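Local coordinates for penicillin-binding protein 2 (Pbp2) (PDB 5LP5) that probably cross-links peptidoglycan as a penicillin-sensitive transpeptidase needed for cell shape, and forms a cell-wall synthesis complex with MreC, at residues P337-G342 / V367-Y372; K361-S366 / A511-T516; F374-S379 / W422-T427. All coordinates share one frame; numbering follows the deposited sequence.

Interaction 1. Residues P337-G342 / V367-Y372; sequences PFIEVG and VDVYFY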
ATOM      1  N   PRO A 337       6.281 -32.376 -54.294  1.00 86.86           N
ATOM      2  CA  PRO A 337       5.880 -32.803 -52.945  1.00 87.57           C
ATOM      3  C   PRO A 337       7.053 -33.107 -52.011  1.00 83.86           C
ATOM      4  O   PRO A 337       6.902 -33.027 -50.804  1.00 84.67           O
ATOM      5  CB  PRO A 337       5.066 -34.078 -53.205  1.00 88.53           C
ATOM      6  CG  PRO A 337       4.526 -33.897 -54.576  1.00 88.83           C
ATOM      7  CD  PRO A 337       5.601 -33.169 -55.334  1.00 88.09           C
ATOM      8  N   PHE A 338       8.202 -33.465 -52.565  1.00 84.50           N
ATOM      9  CA  PHE A 338       9.379 -33.784 -51.761  1.00 84.21           C
ATOM     10  C   PHE A 338      10.636 -33.682 -52.616  1.00 82.72           C
ATOM     11  O   PHE A 338      10.552 -33.411 -53.813  1.00 78.45           O
ATOM     12  CB  PHE A 338       9.249 -35.201 -51.165  1.00 87.87           C
ATOM     13  CG  PHE A 338       9.170 -36.307 -52.199  1.00 89.48           C
ATOM     14  CD1 PHE A 338      10.330 -36.892 -52.702  1.00 89.46           C
ATOM     15  CD2 PHE A 338       7.935 -36.776 -52.649  1.00 88.20           C
ATOM     16  CE1 PHE A 338      10.255 -37.904 -53.644  1.00 90.49           C
ATOM     17  CE2 PHE A 338       7.857 -37.787 -53.590  1.00 88.46           C
ATOM     18  CZ  PHE A 338       9.018 -38.352 -54.088  1.00 90.61           C
ATOM     19  N   ILE A 339      11.794 -33.883 -51.996  1.00 85.06           N
ATOM     20  CA  ILE A 339      13.044 -34.107 -52.737  1.00 92.54           C
ATOM     21  C   ILE A 339      13.805 -35.277 -52.123  1.00 98.60           C
ATOM     22  O   ILE A 339      13.551 -35.661 -50.977  1.00106.00           O
ATOM     23  CB  ILE A 339      13.967 -32.871 -52.780  1.00 91.86           C
ATOM     24  CG1 ILE A 339      14.329 -32.399 -51.372  1.00 96.49           C
ATOM     25  CG2 ILE A 339      13.298 -31.733 -53.526  1.00 95.21           C
ATOM     26  CD1 ILE A 339      15.449 -31.376 -51.348  1.00 98.60           C
ATOM     27  N   GLU A 340      14.719 -35.857 -52.899  1.00100.45           N
ATOM     28  CA  GLU A 340      15.662 -36.839 -52.366  1.00 97.31           C
ATOM     29  C   GLU A 340      17.056 -36.275 -52.486  1.00 97.22           C
ATOM     30  O   GLU A 340      17.368 -35.618 -53.470  1.00 91.15           O
ATOM     31  CB  GLU A 340      15.589 -38.171 -53.106  1.00 99.73           C
ATOM     32  CG  GLU A 340      16.266 -39.286 -52.321  1.00100.37           C
ATOM     33  CD  GLU A 340      16.353 -40.575 -53.081  1.00 99.22           C
ATOM     34  OE1 GLU A 340      15.320 -41.025 -53.609  1.00102.90           O
ATOM     35  OE2 GLU A 340      17.460 -41.136 -53.132  1.00 94.35           O
ATOM     36  N   VAL A 341      17.903 -36.554 -51.500  1.00103.18           N
ATOM     37  CA  VAL A 341      19.287 -36.076 -51.535  1.00110.16           C
ATOM     38  C   VAL A 341      20.302 -37.230 -51.491  1.00115.08           C
ATOM     39  O   VAL A 341      21.190 -37.317 -52.356  1.00118.59           O
ATOM     40  CB  VAL A 341      19.541 -35.034 -50.430  1.00109.98           C
ATOM     41  CG1 VAL A 341      21.015 -34.655 -50.370  1.00110.32           C
ATOM     42  CG2 VAL A 341      18.696 -33.795 -50.694  1.00110.54           C
ATOM     43  N   GLY A 342      20.159 -38.131 -50.520  1.00110.01           N
ATOM     44  CA  GLY A 342      20.975 -39.334 -50.516  1.00103.56           C
ATOM     45  C   GLY A 342      20.140 -40.508 -50.084  1.00100.00           C
ATOM     46  O   GLY A 342      19.344 -41.045 -50.855  1.00 94.48           O
ATOM     47  N   VAL A 367       6.017 -22.762 -48.145  1.00 85.19           N
ATOM     48  CA  VAL A 367       6.572 -23.866 -48.935  1.00 85.64           C
ATOM     49  C   VAL A 367       7.929 -24.300 -48.386  1.00 84.68           C
ATOM     50  O   VAL A 367       8.774 -23.464 -48.061  1.00 85.75           O
ATOM     51  CB  VAL A 367       6.752 -23.489 -50.420  1.00 87.25           C
ATOM     52  CG1 VAL A 367       7.400 -24.621 -51.199  1.00 91.23           C
ATOM     53  CG2 VAL A 367       5.423 -23.150 -51.045  1.00 86.39           C
ATOM     54  N   ASP A 368       8.132 -25.615 -48.308  1.00 77.83           N
ATOM     55  CA  ASP A 368       9.311 -26.181 -47.669  1.00 69.95           C
ATOM     56  C   ASP A 368      10.454 -26.405 -48.666  1.00 70.58           C
ATOM     57  O   ASP A 368      11.615 -26.132 -48.343  1.00 70.39           O
ATOM     58  CB  ASP A 368       8.943 -27.487 -46.955  1.00 64.95           C
ATOM     59  CG  ASP A 368       8.097 -27.261 -45.683  1.00 61.80           C
ATOM     60  OD1 ASP A 368       8.172 -26.184 -45.065  1.00 58.47           O
ATOM     61  OD2 ASP A 368       7.354 -28.167 -45.274  1.00 57.40           O
ATOM     62  N   VAL A 369      10.133 -26.885 -49.868  1.00 68.61           N
ATOM     63  CA  VAL A 369      11.178 -27.339 -50.808  1.00 67.70           C
ATOM     64  C   VAL A 369      12.080 -26.227 -51.347  1.00 64.28           C
ATOM     65  O   VAL A 369      13.268 -26.458 -51.566  1.00 58.98           O
ATOM     66  CB  VAL A 369      10.591 -28.166 -51.979  1.00 68.82           C
ATOM     67  CG1 VAL A 369      11.643 -28.430 -53.051  1.00 69.23           C
ATOM     68  CG2 VAL A 369      10.053 -29.492 -51.459  1.00 70.51           C
ATOM     69  N   TYR A 370      11.530 -25.032 -51.559  1.00 62.47           N
ATOM     70  CA  TYR A 370      12.346 -23.902 -52.004  1.00 63.25           C
ATOM     71  C   TYR A 370      13.563 -23.748 -51.086  1.00 64.24           C
ATOM     72  O   TYR A 370      14.683 -23.520 -51.554  1.00 63.40           O
ATOM     73  CB  TYR A 370      11.517 -22.615 -52.009  1.00 61.92           C
ATOM     74  CG  TYR A 370      12.292 -21.352 -52.348  1.00 62.95           C
ATOM     75  CD1 TYR A 370      12.444 -20.933 -53.667  1.00 66.18           C
ATOM     76  CD2 TYR A 370      12.867 -20.575 -51.348  1.00 63.37           C
ATOM     77  CE1 TYR A 370      13.126 -19.762 -53.980  1.00 68.87           C
ATOM     78  CE2 TYR A 370      13.554 -19.403 -51.642  1.00 63.97           C
ATOM     79  CZ  TYR A 370      13.681 -18.993 -52.958  1.00 67.57           C
ATOM     80  OH  TYR A 370      14.370 -17.829 -53.264  1.00 67.56           O
ATOM     81  N   PHE A 371      13.319 -23.897 -49.781  1.00 63.99           N
ATOM     82  CA  PHE A 371      14.341 -23.730 -48.745  1.00 59.81           C
ATOM     83  C   PHE A 371      15.191 -24.973 -48.622  1.00 59.37           C
ATOM     84  O   PHE A 371      16.382 -24.877 -48.362  1.00 60.30           O
ATOM     85  CB  PHE A 371      13.702 -23.359 -47.395  1.00 56.87           C
ATOM     86  CG  PHE A 371      12.919 -22.072 -47.442  1.00 56.57           C
ATOM     87  CD1 PHE A 371      13.567 -20.845 -47.376  1.00 55.43           C
ATOM     88  CD2 PHE A 371      11.544 -22.085 -47.586  1.00 53.90           C
ATOM     89  CE1 PHE A 371      12.861 -19.662 -47.440  1.00 53.69           C
ATOM     90  CE2 PHE A 371      10.840 -20.906 -47.654  1.00 52.87           C
ATOM     91  CZ  PHE A 371      11.497 -19.694 -47.587  1.00 52.24           C
ATOM     92  N   TYR A 372      14.595 -26.141 -48.815  1.00 60.39           N
ATOM     93  CA  TYR A 372      15.385 -27.368 -48.905  1.00 64.37           C
ATOM     94  C   TYR A 372      16.448 -27.262 -50.012  1.00 68.78           C
ATOM     95  O   TYR A 372      17.620 -27.581 -49.804  1.00 70.83           O
ATOM     96  CB  TYR A 372      14.495 -28.594 -49.166  1.00 64.81           C
ATOM     97  CG  TYR A 372      13.625 -29.056 -48.002  1.00 63.63           C
ATOM     98  CD1 TYR A 372      14.078 -28.994 -46.681  1.00 64.59           C
ATOM     99  CD2 TYR A 372      12.358 -29.596 -48.232  1.00 63.49           C
ATOM    100  CE1 TYR A 372      13.282 -29.422 -45.630  1.00 64.28           C
ATOM    101  CE2 TYR A 372      11.563 -30.031 -47.185  1.00 63.35           C
ATOM    102  CZ  TYR A 372      12.031 -29.943 -45.889  1.00 64.14           C
ATOM    103  OH  TYR A 372      11.238 -30.367 -44.853  1.00 63.86           O
TER
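Tyr372 N donates a backbone hydrogen bond to Asp368 O at 3.0 Å, and Phe371 N adds a weak second bond to the same oxygen. That carbonyl oxygen also stands over one face of the Tyr372 ring, displaced toward its rim. Phe371 and Tyr372 lie in the first turns of helix 369-377 in the transpeptidase domain, against which a small antiparallel hairpin, strands 338-340 and 345-347, is packed. The contact is entirely apolar, and Ile339 carries it from the hairpin side. Its CG1 sits between the backbone N and the carbonyl carbon (chi1 58°), an orientation that spreads the two branches over two helix residues. The Ile339 CG2 branch meets Val369 CG1 at 3.7 Å, the two side chains lying alongside each other and pointing opposite ways. The other branch continues almost fully extended, and Ile339 CD1 ends 3.7 Å from Tyr372 CB. Relative to the Tyr372 ring this methyl lies obliquely. Because Val369 and Tyr372 are three residues apart, they present themselves on the same side of the helix, and one isoleucine can touch both. Val369 CG2 approaches the strand backbone at Phe338 CA, 4.4 Å away. The Phe338 side chain starts away from the helix. Polar bonds also link the helix region to the hairpin region: Tyr372 OH is hydrogen-bonded to Arg347 O on the second hairpin strand, and Asp368 N to Asp348 OD2 just past that strand. Ser366-Val367-Asp368 occupies the place of the SxN motif of penicillin-binding proteins, here probably as SxD; the carboxylate oxygen Asp368 OD1 forms a salt bridge with Lys314 NZ.

Interaction 2. Residues K361-S366 / A511-T516; sequences KAIRES and ACKTGT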
ATOM      1  N   LYS A 361       6.421 -16.501 -53.334  1.00 81.25           N
ATOM      2  CA  LYS A 361       5.430 -17.574 -53.274  1.00 87.41           C
ATOM      3  C   LYS A 361       5.755 -18.603 -52.185  1.00 85.30           C
ATOM      4  O   LYS A 361       4.847 -19.185 -51.567  1.00 79.04           O
ATOM      5  CB  LYS A 361       5.302 -18.266 -54.637  1.00 95.20           C
ATOM      6  CG  LYS A 361       4.098 -19.210 -54.720  1.00102.95           C
ATOM      7  CD  LYS A 361       4.024 -19.956 -56.035  1.00110.93           C
ATOM      8  CE  LYS A 361       3.346 -21.304 -55.817  1.00116.43           C
ATOM      9  NZ  LYS A 361       3.415 -22.224 -56.978  1.00123.89           N
ATOM     10  N   ALA A 362       7.048 -18.825 -51.961  1.00 86.49           N
ATOM     11  CA  ALA A 362       7.507 -19.759 -50.927  1.00 87.80           C
ATOM     12  C   ALA A 362       7.155 -19.263 -49.519  1.00 81.30           C
ATOM     13  O   ALA A 362       6.813 -20.053 -48.624  1.00 78.39           O
ATOM     14  CB  ALA A 362       9.009 -19.999 -51.053  1.00 90.33           C
ATOM     15  N   ILE A 363       7.261 -17.949 -49.341  1.00 75.13           N
ATOM     16  CA  ILE A 363       6.814 -17.293 -48.125  1.00 68.12           C
ATOM     17  C   ILE A 363       5.298 -17.418 -48.024  1.00 68.29           C
ATOM     18  O   ILE A 363       4.761 -17.908 -47.013  1.00 73.08           O
ATOM     19  CB  ILE A 363       7.181 -15.791 -48.116  1.00 63.91           C
ATOM     20  CG1 ILE A 363       8.702 -15.595 -48.049  1.00 61.40           C
ATOM     21  CG2 ILE A 363       6.497 -15.110 -46.934  1.00 63.09           C
ATOM     22  CD1 ILE A 363       9.152 -14.147 -48.030  1.00 59.58           C
ATOM     23  N   ARG A 364       4.625 -16.967 -49.082  1.00 67.02           N
ATOM     24  CA  ARG A 364       3.169 -16.936 -49.139  1.00 69.41           C
ATOM     25  C   ARG A 364       2.564 -18.268 -48.684  1.00 75.03           C
ATOM     26  O   ARG A 364       1.703 -18.319 -47.783  1.00 67.14           O
ATOM     27  CB  ARG A 364       2.703 -16.617 -50.566  1.00 70.23           C
ATOM     28  CG  ARG A 364       1.182 -16.477 -50.716  1.00 71.48           C
ATOM     29  CD  ARG A 364       0.718 -16.664 -52.144  1.00 74.35           C
ATOM     30  NE  ARG A 364       1.513 -15.867 -53.068  1.00 77.91           N
ATOM     31  CZ  ARG A 364       1.532 -16.036 -54.384  1.00 82.71           C
ATOM     32  NH1 ARG A 364       0.789 -16.974 -54.965  1.00 84.68           N
ATOM     33  NH2 ARG A 364       2.305 -15.257 -55.120  1.00 89.26           N
ATOM     34  N   GLU A 365       3.042 -19.349 -49.301  1.00 84.18           N
ATOM     35  CA  GLU A 365       2.404 -20.645 -49.148  1.00 90.98           C
ATOM     36  C   GLU A 365       3.116 -21.538 -48.134  1.00 93.71           C
ATOM     37  O   GLU A 365       2.808 -22.723 -48.049  1.00100.87           O
ATOM     38  CB  GLU A 365       2.301 -21.333 -50.513  1.00 99.46           C
ATOM     39  CG  GLU A 365       1.368 -20.632 -51.493  1.00103.15           C
ATOM     40  CD  GLU A 365       1.348 -21.276 -52.872  1.00105.23           C
ATOM     41  OE1 GLU A 365       1.914 -22.371 -53.053  1.00107.95           O
ATOM     42  OE2 GLU A 365       0.763 -20.683 -53.793  1.00104.34           O
ATOM     43  N   SER A 366       4.038 -20.964 -47.352  1.00 92.69           N
ATOM     44  CA  SER A 366       4.784 -21.700 -46.329  1.00 88.36           C
ATOM     45  C   SER A 366       5.367 -22.950 -46.990  1.00 87.98           C
ATOM     46  O   SER A 366       5.214 -24.055 -46.475  1.00 91.26           O
ATOM     47  CB  SER A 366       3.864 -22.054 -45.141  1.00 90.15           C
ATOM     48  OG  SER A 366       4.572 -22.559 -44.019  1.00 87.48           O
ATOM     49  N   ALA A 511      -0.097  -8.063 -42.447  1.00 53.46           N
ATOM     50  CA  ALA A 511       0.996  -8.808 -43.067  1.00 53.85           C
ATOM     51  C   ALA A 511       1.534  -9.802 -42.023  1.00 56.27           C
ATOM     52  O   ALA A 511       1.898  -9.402 -40.926  1.00 58.93           O
ATOM     53  CB  ALA A 511       2.088  -7.850 -43.507  1.00 51.86           C
ATOM     54  N   CYS A 512       1.588 -11.085 -42.368  1.00 59.12           N
ATOM     55  CA  CYS A 512       1.863 -12.153 -41.396  1.00 59.19           C
ATOM     56  C   CYS A 512       2.823 -13.234 -41.928  1.00 56.92           C
ATOM     57  O   CYS A 512       3.266 -13.207 -43.076  1.00 55.41           O
ATOM     58  CB  CYS A 512       0.530 -12.819 -40.977  1.00 62.95           C
ATOM     59  SG  CYS A 512      -0.486 -13.381 -42.385  1.00 76.31           S
ATOM     60  N   LYS A 513       3.159 -14.168 -41.049  1.00 54.66           N
ATOM     61  CA  LYS A 513       3.783 -15.441 -41.401  1.00 53.26           C
ATOM     62  C   LYS A 513       3.332 -16.463 -40.365  1.00 52.61           C
ATOM     63  O   LYS A 513       3.387 -16.215 -39.162  1.00 53.37           O
ATOM     64  CB  LYS A 513       5.311 -15.350 -41.424  1.00 52.82           C
ATOM     65  CG  LYS A 513       6.018 -16.650 -41.814  1.00 56.32           C
ATOM     66  CD  LYS A 513       5.806 -17.000 -43.284  1.00 61.03           C
ATOM     67  CE  LYS A 513       5.945 -18.488 -43.564  1.00 64.54           C
ATOM     68  NZ  LYS A 513       4.721 -19.277 -43.211  1.00 64.24           N
ATOM     69  N   THR A 514       2.859 -17.607 -40.827  1.00 52.92           N
ATOM     70  CA  THR A 514       2.458 -18.671 -39.917  1.00 52.29           C
ATOM     71  C   THR A 514       3.643 -19.590 -39.647  1.00 54.23           C
ATOM     72  O   THR A 514       4.687 -19.495 -40.320  1.00 54.06           O
ATOM     73  CB  THR A 514       1.303 -19.499 -40.501  1.00 51.42           C
ATOM     74  OG1 THR A 514       1.594 -19.814 -41.871  1.00 51.96           O
ATOM     75  CG2 THR A 514       0.000 -18.718 -40.418  1.00 49.75           C
ATOM     76  N   GLY A 515       3.473 -20.461 -38.653  1.00 53.50           N
ATOM     77  CA  GLY A 515       4.422 -21.544 -38.375  1.00 53.13           C
ATOM     78  C   GLY A 515       3.765 -22.718 -37.656  1.00 54.50           C
ATOM     79  O   GLY A 515       2.690 -22.593 -37.067  1.00 51.94           O
ATOM     80  N   THR A 516       4.396 -23.888 -37.740  1.00 57.94           N
ATOM     81  CA  THR A 516       3.992 -25.034 -36.926  1.00 56.68           C
ATOM     82  C   THR A 516       5.252 -25.718 -36.430  1.00 57.84           C
ATOM     83  O   THR A 516       6.256 -25.789 -37.139  1.00 59.77           O
ATOM     84  CB  THR A 516       3.081 -26.040 -37.672  1.00 56.97           C
ATOM     85  OG1 THR A 516       1.835 -25.417 -38.026  1.00 55.69           O
ATOM     86  CG2 THR A 516       2.774 -27.249 -36.786  1.00 57.70           C
TER
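Lys513 reaches from the edge strand of the five-stranded antiparallel sheet to the end of helix 359-364, and Lys513-Thr514-Gly515 is consistent with the KTG motif that lines the active site of penicillin-binding proteins. From CB the chain leaves with CG anti to the backbone N (chi1 -179°), then bends at chi2. The bend carries Lys513 CD along the helix terminus, 4.2 Å from Ile363 CG2, the two side chains crossing obliquely. One atom further, Lys513 CE lies 3.7 Å from Ile363 O. That carbonyl already accepts Ser366 N within a Schellman motif, in which Ser366, with positive phi, is the C-prime residue. A second bend, at chi4, turns the tip back toward its own strand, where Lys513 NZ donates to Thr514 O at 2.9 Å; the nitrogen stands above the carbonyl plane, 37° out of it. The tip also lies beside Ser366, whose side chain is hydrogen-bonded to Ser311 OG, the serine of the probable SxxK motif. The neighbouring Cys512 forms a disulfide with Cys492 on helix 475-493. Ser366 OG and Lys513 NZ are 3.4 Å apart.

Interaction 3. Residues F374-S379 / W422-T427; sequences FGLEIS and WRVGDT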
ATOM      1  N   PHE A 374      17.783 -24.550 -51.885  1.00 71.91           N
ATOM      2  CA  PHE A 374      18.853 -23.557 -51.733  1.00 76.05           C
ATOM      3  C   PHE A 374      19.670 -23.822 -50.465  1.00 77.00           C
ATOM      4  O   PHE A 374      20.816 -23.375 -50.353  1.00 72.88           O
ATOM      5  CB  PHE A 374      18.305 -22.123 -51.755  1.00 74.99           C
ATOM      6  CG  PHE A 374      17.868 -21.666 -53.127  1.00 77.88           C
ATOM      7  CD1 PHE A 374      18.799 -21.260 -54.081  1.00 79.09           C
ATOM      8  CD2 PHE A 374      16.516 -21.648 -53.472  1.00 79.82           C
ATOM      9  CE1 PHE A 374      18.387 -20.850 -55.350  1.00 79.60           C
ATOM     10  CE2 PHE A 374      16.098 -21.229 -54.733  1.00 77.71           C
ATOM     11  CZ  PHE A 374      17.034 -20.828 -55.675  1.00 78.88           C
ATOM     12  N   GLY A 375      19.074 -24.562 -49.528  1.00 78.59           N
ATOM     13  CA  GLY A 375      19.749 -24.974 -48.299  1.00 82.01           C
ATOM     14  C   GLY A 375      20.909 -25.910 -48.580  1.00 87.77           C
ATOM     15  O   GLY A 375      21.893 -25.933 -47.835  1.00 92.58           O
ATOM     16  N   LEU A 376      20.782 -26.688 -49.657  1.00 88.57           N
ATOM     17  CA  LEU A 376      21.876 -27.539 -50.150  1.00 87.64           C
ATOM     18  C   LEU A 376      23.113 -26.712 -50.533  1.00 86.74           C
ATOM     19  O   LEU A 376      24.256 -27.143 -50.336  1.00 84.31           O
ATOM     20  CB  LEU A 376      21.416 -28.364 -51.363  1.00 84.33           C
ATOM     21  CG  LEU A 376      20.337 -29.412 -51.098  1.00 82.11           C
ATOM     22  CD1 LEU A 376      19.722 -29.901 -52.398  1.00 82.51           C
ATOM     23  CD2 LEU A 376      20.898 -30.572 -50.298  1.00 81.03           C
ATOM     24  N   GLU A 377      22.863 -25.518 -51.067  1.00 84.13           N
ATOM     25  CA  GLU A 377      23.913 -24.670 -51.629  1.00 85.96           C
ATOM     26  C   GLU A 377      24.476 -23.613 -50.639  1.00 82.39           C
ATOM     27  O   GLU A 377      25.467 -22.937 -50.946  1.00 78.41           O
ATOM     28  CB  GLU A 377      23.391 -24.012 -52.928  1.00 88.90           C
ATOM     29  CG  GLU A 377      22.846 -25.013 -53.964  1.00 91.16           C
ATOM     30  CD  GLU A 377      22.192 -24.368 -55.198  1.00 92.91           C
ATOM     31  OE1 GLU A 377      22.333 -23.138 -55.409  1.00 91.28           O
ATOM     32  OE2 GLU A 377      21.525 -25.102 -55.970  1.00 89.36           O
ATOM     33  N   ILE A 378      23.862 -23.483 -49.455  1.00 77.30           N
ATOM     34  CA  ILE A 378      24.317 -22.508 -48.445  1.00 76.27           C
ATOM     35  C   ILE A 378      25.050 -23.193 -47.305  1.00 75.08           C
ATOM     36  O   ILE A 378      24.626 -24.248 -46.828  1.00 79.32           O
ATOM     37  CB  ILE A 378      23.141 -21.663 -47.859  1.00 76.92           C
ATOM     38  CG1 ILE A 378      23.648 -20.473 -47.031  1.00 77.01           C
ATOM     39  CG2 ILE A 378      22.216 -22.497 -46.981  1.00 73.36           C
ATOM     40  CD1 ILE A 378      24.435 -19.458 -47.828  1.00 81.56           C
ATOM     41  N   SER A 379      26.150 -22.588 -46.864  1.00 72.84           N
ATOM     42  CA  SER A 379      26.884 -23.109 -45.712  1.00 73.16           C
ATOM     43  C   SER A 379      26.153 -22.732 -44.431  1.00 73.42           C
ATOM     44  O   SER A 379      25.646 -21.621 -44.314  1.00 72.94           O
ATOM     45  CB  SER A 379      28.306 -22.561 -45.674  1.00 72.10           C
ATOM     46  OG  SER A 379      28.304 -21.161 -45.528  1.00 70.98           O
ATOM     47  N   TRP A 422      28.103 -32.275 -38.680  1.00 68.83           N
ATOM     48  CA  TRP A 422      27.008 -31.479 -39.237  1.00 71.50           C
ATOM     49  C   TRP A 422      26.641 -31.949 -40.638  1.00 72.57           C
ATOM     50  O   TRP A 422      27.156 -31.440 -41.634  1.00 73.02           O
ATOM     51  CB  TRP A 422      27.336 -29.985 -39.273  1.00 72.78           C
ATOM     52  CG  TRP A 422      26.122 -29.144 -39.659  1.00 73.35           C
ATOM     53  CD1 TRP A 422      25.786 -28.686 -40.910  1.00 74.78           C
ATOM     54  CD2 TRP A 422      25.087 -28.696 -38.784  1.00 72.19           C
ATOM     55  NE1 TRP A 422      24.607 -27.982 -40.856  1.00 75.47           N
ATOM     56  CE2 TRP A 422      24.167 -27.961 -39.558  1.00 73.64           C
ATOM     57  CE3 TRP A 422      24.854 -28.829 -37.411  1.00 73.50           C
ATOM     58  CZ2 TRP A 422      23.025 -27.380 -39.006  1.00 72.65           C
ATOM     59  CZ3 TRP A 422      23.718 -28.238 -36.862  1.00 72.88           C
ATOM     60  CH2 TRP A 422      22.820 -27.529 -37.663  1.00 70.97           C
ATOM     61  N   ARG A 423      25.736 -32.917 -40.705  1.00 75.91           N
ATOM     62  CA  ARG A 423      25.286 -33.439 -41.981  1.00 80.67           C
ATOM     63  C   ARG A 423      24.430 -32.380 -42.676  1.00 79.55           C
ATOM     64  O   ARG A 423      23.828 -31.540 -42.025  1.00 77.77           O
ATOM     65  CB  ARG A 423      24.517 -34.740 -41.791  1.00 86.61           C
ATOM     66  CG  ARG A 423      25.343 -35.853 -41.147  1.00 93.42           C
ATOM     67  CD  ARG A 423      24.430 -36.957 -40.647  1.00101.17           C
ATOM     68  NE  ARG A 423      23.436 -36.434 -39.702  1.00112.28           N
ATOM     69  CZ  ARG A 423      22.224 -36.952 -39.486  1.00120.80           C
ATOM     70  NH1 ARG A 423      21.810 -38.030 -40.150  1.00131.76           N
ATOM     71  NH2 ARG A 423      21.410 -36.384 -38.599  1.00117.25           N
ATOM     72  N   VAL A 424      24.446 -32.399 -44.005  1.00 79.88           N
ATOM     73  CA  VAL A 424      23.553 -31.602 -44.852  1.00 76.93           C
ATOM     74  C   VAL A 424      22.080 -31.591 -44.374  1.00 74.42           C
ATOM     75  O   VAL A 424      21.406 -30.569 -44.478  1.00 70.77           O
ATOM     76  CB  VAL A 424      23.642 -32.106 -46.326  1.00 77.76           C
ATOM     77  CG1 VAL A 424      23.374 -33.610 -46.410  1.00 77.44           C
ATOM     78  CG2 VAL A 424      22.688 -31.346 -47.241  1.00 77.27           C
ATOM     79  N   GLY A 425      21.590 -32.722 -43.856  1.00 75.99           N
ATOM     80  CA  GLY A 425      20.213 -32.826 -43.372  1.00 75.17           C
ATOM     81  C   GLY A 425      19.899 -31.820 -42.274  1.00 76.99           C
ATOM     82  O   GLY A 425      18.760 -31.353 -42.155  1.00 80.86           O
ATOM     83  N   ASP A 426      20.920 -31.487 -41.480  1.00 75.41           N
ATOM     84  CA  ASP A 426      20.805 -30.521 -40.378  1.00 68.86           C
ATOM     85  C   ASP A 426      20.604 -29.099 -40.903  1.00 64.96           C
ATOM     86  O   ASP A 426      19.761 -28.357 -40.398  1.00 59.02           O
ATOM     87  CB  ASP A 426      22.057 -30.578 -39.491  1.00 67.67           C
ATOM     88  CG  ASP A 426      22.392 -31.995 -39.025  1.00 68.16           C
ATOM     89  OD1 ASP A 426      21.538 -32.898 -39.140  1.00 68.18           O
ATOM     90  OD2 ASP A 426      23.520 -32.221 -38.551  1.00 65.98           O
ATOM     91  N   THR A 427      21.384 -28.730 -41.919  1.00 65.45           N
ATOM     92  CA  THR A 427      21.214 -27.451 -42.614  1.00 63.15           C
ATOM     93  C   THR A 427      19.792 -27.317 -43.145  1.00 63.60           C
ATOM     94  O   THR A 427      19.188 -26.249 -43.066  1.00 63.31           O
ATOM     95  CB  THR A 427      22.180 -27.321 -43.803  1.00 62.15           C
ATOM     96  OG1 THR A 427      23.526 -27.541 -43.367  1.00 65.81           O
ATOM     97  CG2 THR A 427      22.082 -25.960 -44.409  1.00 60.86           C
TER
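Thr427 and Gly375 mark the point where, in the transpeptidase domain, the C-terminal part of helix 369-377 packs against the start of helix 424-430. Their CA atoms come within 6.4 Å, a closeness that suits a glycine facing the neighbouring helix. Van der Waals contacts between a methyl and carbonyl oxygens form the inner half of the interface. With OG1 beside the backbone N (chi1 -54°), Thr427 places CG2 anti to that nitrogen and directs it at two backbone oxygens: Thr427 CG2 lies 3.4 Å from Gly375 O and 3.9 Å from Ile378 O. The same methyl has Ile378 CG2 as a more distant neighbour. An apolar patch nearer the surface is formed by Leu376 and Val424, whose side chains cross at a slant and touch through Leu376 CD2 and Val424 CG2 at 3.6 Å. Leu376 leaves its helix directed away from the other segment, and only the end of the side chain returns to it; Val424 leaves its backbone toward the other segment. Polar interactions lie behind this interface, within 422-427. Arg423 NH2 and Asp426 OD1 form a salt bridge, and Asp426 OD2 has a further ionic partner in Lys414 on helix 411-418. The Asp426 CB methylene lies over the centre of one face of the Trp422 indole, and helix 411-418 also touches the tryptophan. A hydrogen bond probably helps hold the Thr427 rotamer, with OG1 at the indole edge and CG2 facing 374-379. Trp422 NE1 donates to Thr427 OG1 at 2.8 Å with an N-H...O angle of 153°.

All three interactions lie in the transpeptidase domain, on the same side of the chain's centre. Interactions 1 and 3 share helix 369-377, one near its beginning and the other at its end; their centres are 12 Å apart, and Val341 CG2 touches Leu376 CD2. Interaction 2 uses the preceding helix 359-364, with its centre 16 Å from that of interaction 1, and Val367 N probably bonds to Ala362 O where the two meet. Interactions 2 and 3 do not touch. Along the chain interactions 1 and 2 alternate, while interaction 3 is nested inside the loop closed by interaction 2. Consecutive helices thus connect the probable active site to hairpin 338-347 and helix 424-430.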